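Local coordinates for fucolectin-related protein (Streptococcus pneumoniae, PDB 2WMF) that probably hydrolyses fucose-containing blood-group antigen carbohydrates of the host, as a glycoside hydrolase of family 98, at residues Pro43-Asp48 against Glu77-Lys82; Leu53-Thr58 against Phe299-Val304. All blocks are in the same frame, centred on the assembly; numbering follows the deposited sequence.

Contact 1 of 2, residues Pro43-Asp48 against Glu77-Lys82; sequences PLYGND and ELHPAK
Lys82 NZ is gripped by two oxygens: it donates to Asn47 OD1 at 3.0 Å and also to the backbone carbonyl of Trp504. The Lys82 and Asn47 side chains run alongside each other in the same direction, and the bend at chi3 of Lys82 (72°) turns its ammonium end toward the Asn47 carbonyl oxygen, NZ lying 26° out of the carbonyl plane. Asp48 OD1 comes near Lys82 NZ, but beyond salt-bridge range; the other oxygen, OD2, forms a salt bridge with Lys85.

Behind this polar end lie the neighbouring parallel strands 39-45 and 74-79, the first two of the (beta/alpha)8 barrel, which belong to one beta-alpha-beta unit. Leu44 is held through both its backbone polar atoms, N to Glu77 O at 2.8 Å and O to His79 N at 2.9 Å, and Gly46 N then bonds His79 O. Past the strand ends, Lys82 N reaches Gly46 O from well above the carbonyl plane. Gly46 CA makes a CA-H...O contact of 3.2 Å with Pro80 O.

Leu44 and Leu78 point outward to helices 59-64 and 95-111. On the other face of the sheet, the Tyr45 ring lays CD1 against His79 CB at 3.6 Å; the two rings are tilted by 29° and slid so far apart that they barely overlap. Ala81 CB touches the Tyr45 ring at its edge, while Ala81 N donates to His79 ND1, restraining the imidazole's rotation. A water 2.7 Å from Tyr45 OH donates to Glu77 OE2 at 2.6 Å, and Glu77 OE1 is bonded to Asn291 on the last barrel strand. Both oxygens of this buried carboxylate are thus engaged, consistent with a group held in one orientation near the C-terminal end of the barrel strands, where active sites of this fold generally lie.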
loop_
_atom_site.group_PDB
_atom_site.type_symbol
_atom_site.label_atom_id
_atom_site.label_comp_id
_atom_site.label_asym_id
_atom_site.label_seq_id
_atom_site.Cartn_x
_atom_site.Cartn_y
_atom_site.Cartn_z
ATOM N N PRO A 43 1.668 -11.950 5.964
ATOM C CA PRO A 43 0.961 -13.196 5.753
ATOM C C PRO A 43 1.763 -14.501 5.809
ATOM O O PRO A 43 2.933 -14.561 5.362
ATOM C CB PRO A 43 0.407 -13.035 4.338
ATOM C CG PRO A 43 1.464 -12.248 3.656
ATOM C CD PRO A 43 2.147 -11.389 4.680
ATOM N N LEU A 44 1.108 -15.521 6.362
ATOM C CA LEU A 44 1.531 -16.937 6.283
ATOM C C LEU A 44 0.459 -17.759 5.513
ATOM O O LEU A 44 -0.737 -17.443 5.496
ATOM C CB LEU A 44 1.682 -17.506 7.710
ATOM C CG LEU A 44 2.827 -16.919 8.560
ATOM C CD1 LEU A 44 2.679 -17.376 10.061
ATOM C CD2 LEU A 44 4.291 -17.197 7.996
ATOM N N TYR A 45 0.904 -18.864 4.915
ATOM C CA TYR A 45 0.106 -19.647 3.962
ATOM C C TYR A 45 0.139 -21.131 4.333
ATOM O O TYR A 45 1.208 -21.691 4.600
ATOM C CB TYR A 45 0.620 -19.440 2.530
ATOM C CG TYR A 45 0.466 -18.005 2.121
ATOM C CD1 TYR A 45 -0.653 -17.560 1.463
ATOM C CD2 TYR A 45 1.442 -17.081 2.445
ATOM C CE1 TYR A 45 -0.800 -16.214 1.131
ATOM C CE2 TYR A 45 1.305 -15.730 2.128
ATOM C CZ TYR A 45 0.168 -15.306 1.469
ATOM O OH TYR A 45 0.021 -13.965 1.133
ATOM N N GLY A 46 -1.038 -21.761 4.326
ATOM C CA GLY A 46 -1.158 -23.171 4.626
ATOM C C GLY A 46 -0.485 -24.071 3.613
ATOM O O GLY A 46 -0.475 -23.800 2.424
ATOM N N ASN A 47 0.158 -25.107 4.120
ATOM C CA ASN A 47 0.618 -26.244 3.319
ATOM C C ASN A 47 -0.220 -27.455 3.713
ATOM O O ASN A 47 -0.527 -27.646 4.883
ATOM C CB ASN A 47 2.109 -26.524 3.595
ATOM C CG ASN A 47 2.766 -27.416 2.512
ATOM O OD1 ASN A 47 2.207 -27.622 1.441
ATOM N ND2 ASN A 47 3.955 -27.916 2.791
ATOM N N ASP A 48 -0.549 -28.301 2.753
ATOM C CA ASP A 48 -1.336 -29.530 3.045
ATOM C C ASP A 48 -0.379 -30.675 3.380
ATOM O O ASP A 48 -0.589 -31.834 2.980
ATOM C CB ASP A 48 -2.264 -29.872 1.868
ATOM C CG ASP A 48 -1.536 -30.049 0.548
ATOM O OD1 ASP A 48 -0.330 -29.719 0.409
ATOM O OD2 ASP A 48 -2.180 -30.591 -0.372
ATOM N N GLU A 77 -1.486 -12.454 9.125
ATOM C CA GLU A 77 -2.593 -12.990 8.310
ATOM C C GLU A 77 -2.342 -14.493 8.112
ATOM O O GLU A 77 -1.208 -14.915 7.884
ATOM C CB GLU A 77 -2.644 -12.303 6.928
ATOM C CG GLU A 77 -3.450 -13.124 5.894
ATOM C CD GLU A 77 -3.335 -12.654 4.465
ATOM O OE1 GLU A 77 -3.359 -11.446 4.226
ATOM O OE2 GLU A 77 -3.272 -13.515 3.529
ATOM N N LEU A 78 -3.399 -15.280 8.301
ATOM C CA LEU A 78 -3.353 -16.713 8.125
ATOM C C LEU A 78 -4.231 -17.083 6.958
ATOM O O LEU A 78 -5.424 -17.006 7.044
ATOM C CB LEU A 78 -3.817 -17.441 9.393
ATOM C CG LEU A 78 -2.877 -17.308 10.611
ATOM C CD1 LEU A 78 -3.639 -17.806 11.883
ATOM C CD2 LEU A 78 -1.573 -18.098 10.447
ATOM N N HIS A 79 -3.597 -17.480 5.852
ATOM C CA HIS A 79 -4.266 -17.832 4.613
ATOM C C HIS A 79 -4.163 -19.359 4.426
ATOM O O HIS A 79 -3.066 -19.895 4.368
ATOM C CB HIS A 79 -3.601 -17.125 3.402
ATOM C CG HIS A 79 -4.443 -17.145 2.155
ATOM N ND1 HIS A 79 -5.184 -18.243 1.755
ATOM C CD2 HIS A 79 -4.662 -16.185 1.225
ATOM C CE1 HIS A 79 -5.836 -17.934 0.638
ATOM N NE2 HIS A 79 -5.548 -16.687 0.307
ATOM N N PRO A 80 -5.307 -20.048 4.353
ATOM C CA PRO A 80 -5.237 -21.506 4.328
ATOM C C PRO A 80 -4.568 -22.056 3.070
ATOM O O PRO A 80 -4.013 -23.154 3.116
ATOM C CB PRO A 80 -6.712 -21.939 4.439
ATOM C CG PRO A 80 -7.504 -20.757 3.902
ATOM C CD PRO A 80 -6.700 -19.546 4.310
ATOM N N ALA A 81 -4.612 -21.295 1.974
ATOM C CA ALA A 81 -3.772 -21.591 0.792
ATOM C C ALA A 81 -3.879 -23.064 0.362
ATOM O O ALA A 81 -4.961 -23.495 0.006
ATOM C CB ALA A 81 -2.313 -21.174 1.050
ATOM N N LYS A 82 -2.798 -23.847 0.478
ATOM C CA LYS A 82 -2.785 -25.223 -0.103
ATOM C C LYS A 82 -3.663 -26.216 0.668
ATOM O O LYS A 82 -3.942 -27.300 0.176
ATOM C CB LYS A 82 -1.373 -25.777 -0.196
ATOM C CG LYS A 82 -0.435 -25.002 -1.104
ATOM C CD LYS A 82 0.944 -25.583 -1.037
ATOM C CE LYS A 82 1.020 -26.942 -1.762
ATOM N NZ LYS A 82 2.401 -27.523 -1.595
HETATM O O HOH W 1 -2.487 -12.942 1.121
#

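Contact 2 of 2, residues Leu53-Thr58 against Phe299-Val304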
loop_
_atom_site.group_PDB
_atom_site.type_symbol
_atom_site.label_atom_id
_atom_site.label_comp_id
_atom_site.label_asym_id
_atom_site.label_seq_id
_atom_site.Cartn_x
_atom_site.Cartn_y
_atom_site.Cartn_z
ATOM N N LEU A 53 2.660 -25.080 6.980
ATOM C CA LEU A 53 2.922 -23.731 6.355
ATOM C C LEU A 53 3.907 -23.773 5.176
ATOM O O LEU A 53 4.867 -24.546 5.157
ATOM C CB LEU A 53 3.424 -22.693 7.399
ATOM C CG LEU A 53 2.504 -22.371 8.583
ATOM C CD1 LEU A 53 3.280 -21.519 9.582
ATOM C CD2 LEU A 53 1.221 -21.654 8.136
ATOM N N TRP A 54 3.629 -22.941 4.183
ATOM C CA TRP A 54 4.412 -22.844 2.943
ATOM C C TRP A 54 5.626 -21.930 3.150
ATOM O O TRP A 54 5.730 -21.216 4.158
ATOM C CB TRP A 54 3.492 -22.358 1.827
ATOM C CG TRP A 54 4.023 -22.527 0.426
ATOM C CD1 TRP A 54 4.201 -21.541 -0.497
ATOM C CD2 TRP A 54 4.423 -23.745 -0.205
ATOM N NE1 TRP A 54 4.678 -22.066 -1.684
ATOM C CE2 TRP A 54 4.839 -23.416 -1.528
ATOM C CE3 TRP A 54 4.484 -25.071 0.213
ATOM C CZ2 TRP A 54 5.296 -24.376 -2.424
ATOM C CZ3 TRP A 54 4.955 -26.033 -0.691
ATOM C CH2 TRP A 54 5.362 -25.672 -1.981
ATOM N N TRP A 55 6.570 -21.973 2.217
ATOM C CA TRP A 55 7.740 -21.073 2.194
ATOM C C TRP A 55 8.699 -21.252 3.376
ATOM O O TRP A 55 9.541 -20.410 3.654
ATOM C CB TRP A 55 7.274 -19.599 2.033
ATOM C CG TRP A 55 6.918 -19.267 0.602
ATOM C CD1 TRP A 55 7.648 -19.594 -0.503
ATOM C CD2 TRP A 55 5.730 -18.634 0.126
ATOM N NE1 TRP A 55 7.018 -19.144 -1.633
ATOM C CE2 TRP A 55 5.817 -18.582 -1.273
ATOM C CE3 TRP A 55 4.598 -18.091 0.749
ATOM C CZ2 TRP A 55 4.848 -17.975 -2.045
ATOM C CZ3 TRP A 55 3.608 -17.530 -0.039
ATOM C CH2 TRP A 55 3.755 -17.464 -1.413
ATOM N N GLY A 56 8.612 -22.408 4.036
ATOM C CA GLY A 56 9.538 -22.728 5.109
ATOM C C GLY A 56 9.373 -21.914 6.380
ATOM O O GLY A 56 10.252 -21.907 7.230
ATOM N N ASN A 57 8.243 -21.226 6.506
ATOM C CA ASN A 57 8.042 -20.325 7.614
ATOM C C ASN A 57 7.318 -20.992 8.782
ATOM O O ASN A 57 6.680 -22.046 8.646
ATOM C CB ASN A 57 7.260 -19.097 7.093
ATOM C CG ASN A 57 8.078 -18.237 6.128
ATOM O OD1 ASN A 57 9.303 -18.228 6.202
ATOM N ND2 ASN A 57 7.402 -17.464 5.266
ATOM N N THR A 58 7.427 -20.341 9.937
ATOM C CA THR A 58 6.657 -20.709 11.139
ATOM C C THR A 58 5.926 -19.481 11.708
ATOM O O THR A 58 6.333 -18.366 11.463
ATOM C CB THR A 58 7.572 -21.304 12.254
ATOM O OG1 THR A 58 8.528 -20.332 12.754
ATOM C CG2 THR A 58 8.279 -22.530 11.730
ATOM N N PHE A 299 8.035 -10.578 2.438
ATOM C CA PHE A 299 8.046 -10.874 3.873
ATOM C C PHE A 299 9.199 -11.743 4.322
ATOM O O PHE A 299 10.142 -11.241 4.914
ATOM C CB PHE A 299 6.679 -11.444 4.320
ATOM C CG PHE A 299 6.565 -11.704 5.806
ATOM C CD1 PHE A 299 7.159 -10.837 6.762
ATOM C CD2 PHE A 299 5.839 -12.802 6.256
ATOM C CE1 PHE A 299 7.038 -11.088 8.120
ATOM C CE2 PHE A 299 5.716 -13.064 7.609
ATOM C CZ PHE A 299 6.316 -12.199 8.543
ATOM N N MET A 300 9.174 -13.038 3.977
ATOM C CA MET A 300 10.075 -14.001 4.659
ATOM C C MET A 300 10.046 -15.339 3.895
ATOM O O MET A 300 9.013 -15.755 3.406
ATOM C CB MET A 300 9.577 -14.197 6.109
ATOM C CG MET A 300 10.481 -14.784 7.079
ATOM S SD MET A 300 9.790 -14.681 8.783
ATOM C CE MET A 300 8.372 -15.744 8.695
ATOM N N THR A 301 11.200 -16.005 3.840
ATOM C CA THR A 301 11.266 -17.417 3.496
ATOM C C THR A 301 12.219 -18.068 4.500
ATOM O O THR A 301 13.229 -17.466 4.950
ATOM C CB THR A 301 11.734 -17.701 2.034
ATOM O OG1 THR A 301 13.098 -17.306 1.883
ATOM C CG2 THR A 301 10.758 -16.971 0.970
ATOM N N ASN A 302 11.887 -19.292 4.856
ATOM C CA ASN A 302 12.678 -20.082 5.829
ATOM C C ASN A 302 12.948 -19.295 7.128
ATOM O O ASN A 302 14.022 -19.404 7.760
ATOM C CB ASN A 302 13.979 -20.558 5.175
ATOM C CG ASN A 302 13.725 -21.526 4.058
ATOM O OD1 ASN A 302 12.746 -22.288 4.093
ATOM N ND2 ASN A 302 14.568 -21.476 3.026
ATOM N N ASP A 303 11.929 -18.523 7.536
ATOM C CA ASP A 303 11.984 -17.641 8.703
ATOM C C ASP A 303 13.084 -16.571 8.673
ATOM O O ASP A 303 13.419 -15.967 9.687
ATOM C CB ASP A 303 12.069 -18.493 9.993
ATOM C CG ASP A 303 10.716 -19.048 10.440
ATOM O OD1 ASP A 303 9.665 -18.599 9.945
ATOM O OD2 ASP A 303 10.696 -19.937 11.329
ATOM N N VAL A 304 13.583 -16.277 7.465
ATOM C CA VAL A 304 14.546 -15.215 7.236
ATOM C C VAL A 304 13.858 -14.036 6.529
ATOM O O VAL A 304 13.459 -14.157 5.366
ATOM C CB VAL A 304 15.700 -15.685 6.345
ATOM C CG1 VAL A 304 16.755 -14.563 6.156
ATOM C CG2 VAL A 304 16.339 -16.962 6.971
HETATM O O HOH W 2 11.317 -22.406 9.791
#
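Asp303 and Thr58 set their side chains at about a right angle, and the carboxylate takes both donors of the threonine: Thr58 N reaches OD1 at 2.8 Å and Thr58 OG1 donates to OD2 at 2.6 Å. Asp303 sits in the type I' turn of a two-residue beta hairpin, Thr301-Val304, which joins the short strands 300-301 and 304-305; the facing loop makes a type I' turn of its own from Trp54 to Asn57. Each carboxylate oxygen is met on its syn side, somewhat out of the plane. Thr58 is also the N-cap of helix 59-64, its OG1 accepting from Gly61 N, so Asp303, bonded to the same hydroxyl, probably orients it for capping.

Asn57 turns its flat amide onto the hairpin with both ends in use. OD1 accepts Asp303 N at 3.0 Å, the donor lying in the carbonyl plane, whereas ND2 donates to Met300 O on a nearly straight line (175°). That second bond lies in the amide plane of Asn57 but meets the Met300 carbonyl from above, 66° out of its plane. These two bonds fix the amide's rotation and leave little doubt which end is oxygen. Met300 runs across Asn57 at a slant, and the bend at chi3 (66°) folds its CE back to 3.6 Å from Asn57 CG.

Beyond the amide, the hairpin tip leans on the loop backbone. Asn302 N bonds Trp55 O at 2.9 Å, and Asn302 OD1 rests against Gly56 CA, while its ND2 turns to Asn513 and Ser516 on helix 506-517. One water bridges the two segments, donating to Gly56 O at 2.8 Å and, more weakly, to Asp303 OD2 at 3.0 Å.

How the contacts relate
From the N terminus, the chain leaves the first barrel strand through 43-48, passes the 53-58 loop, runs helix 59-64 and returns on the second strand to 77-82, where contact 1 closes the first beta-alpha-beta unit. Contact 2 begins inside that loop and closes only at 299-304, just after the eighth strand and helix 295-298, so the two closures cross instead of nesting. They touch directly: Tyr45 O lies 2.8 Å from Trp54 N, a probable hydrogen bond, and the Tyr45 and Trp55 rings meet edge-to-face. Together they tie the barrel's first two strands to the segment following its last, with Trp504 packed against both tryptophans.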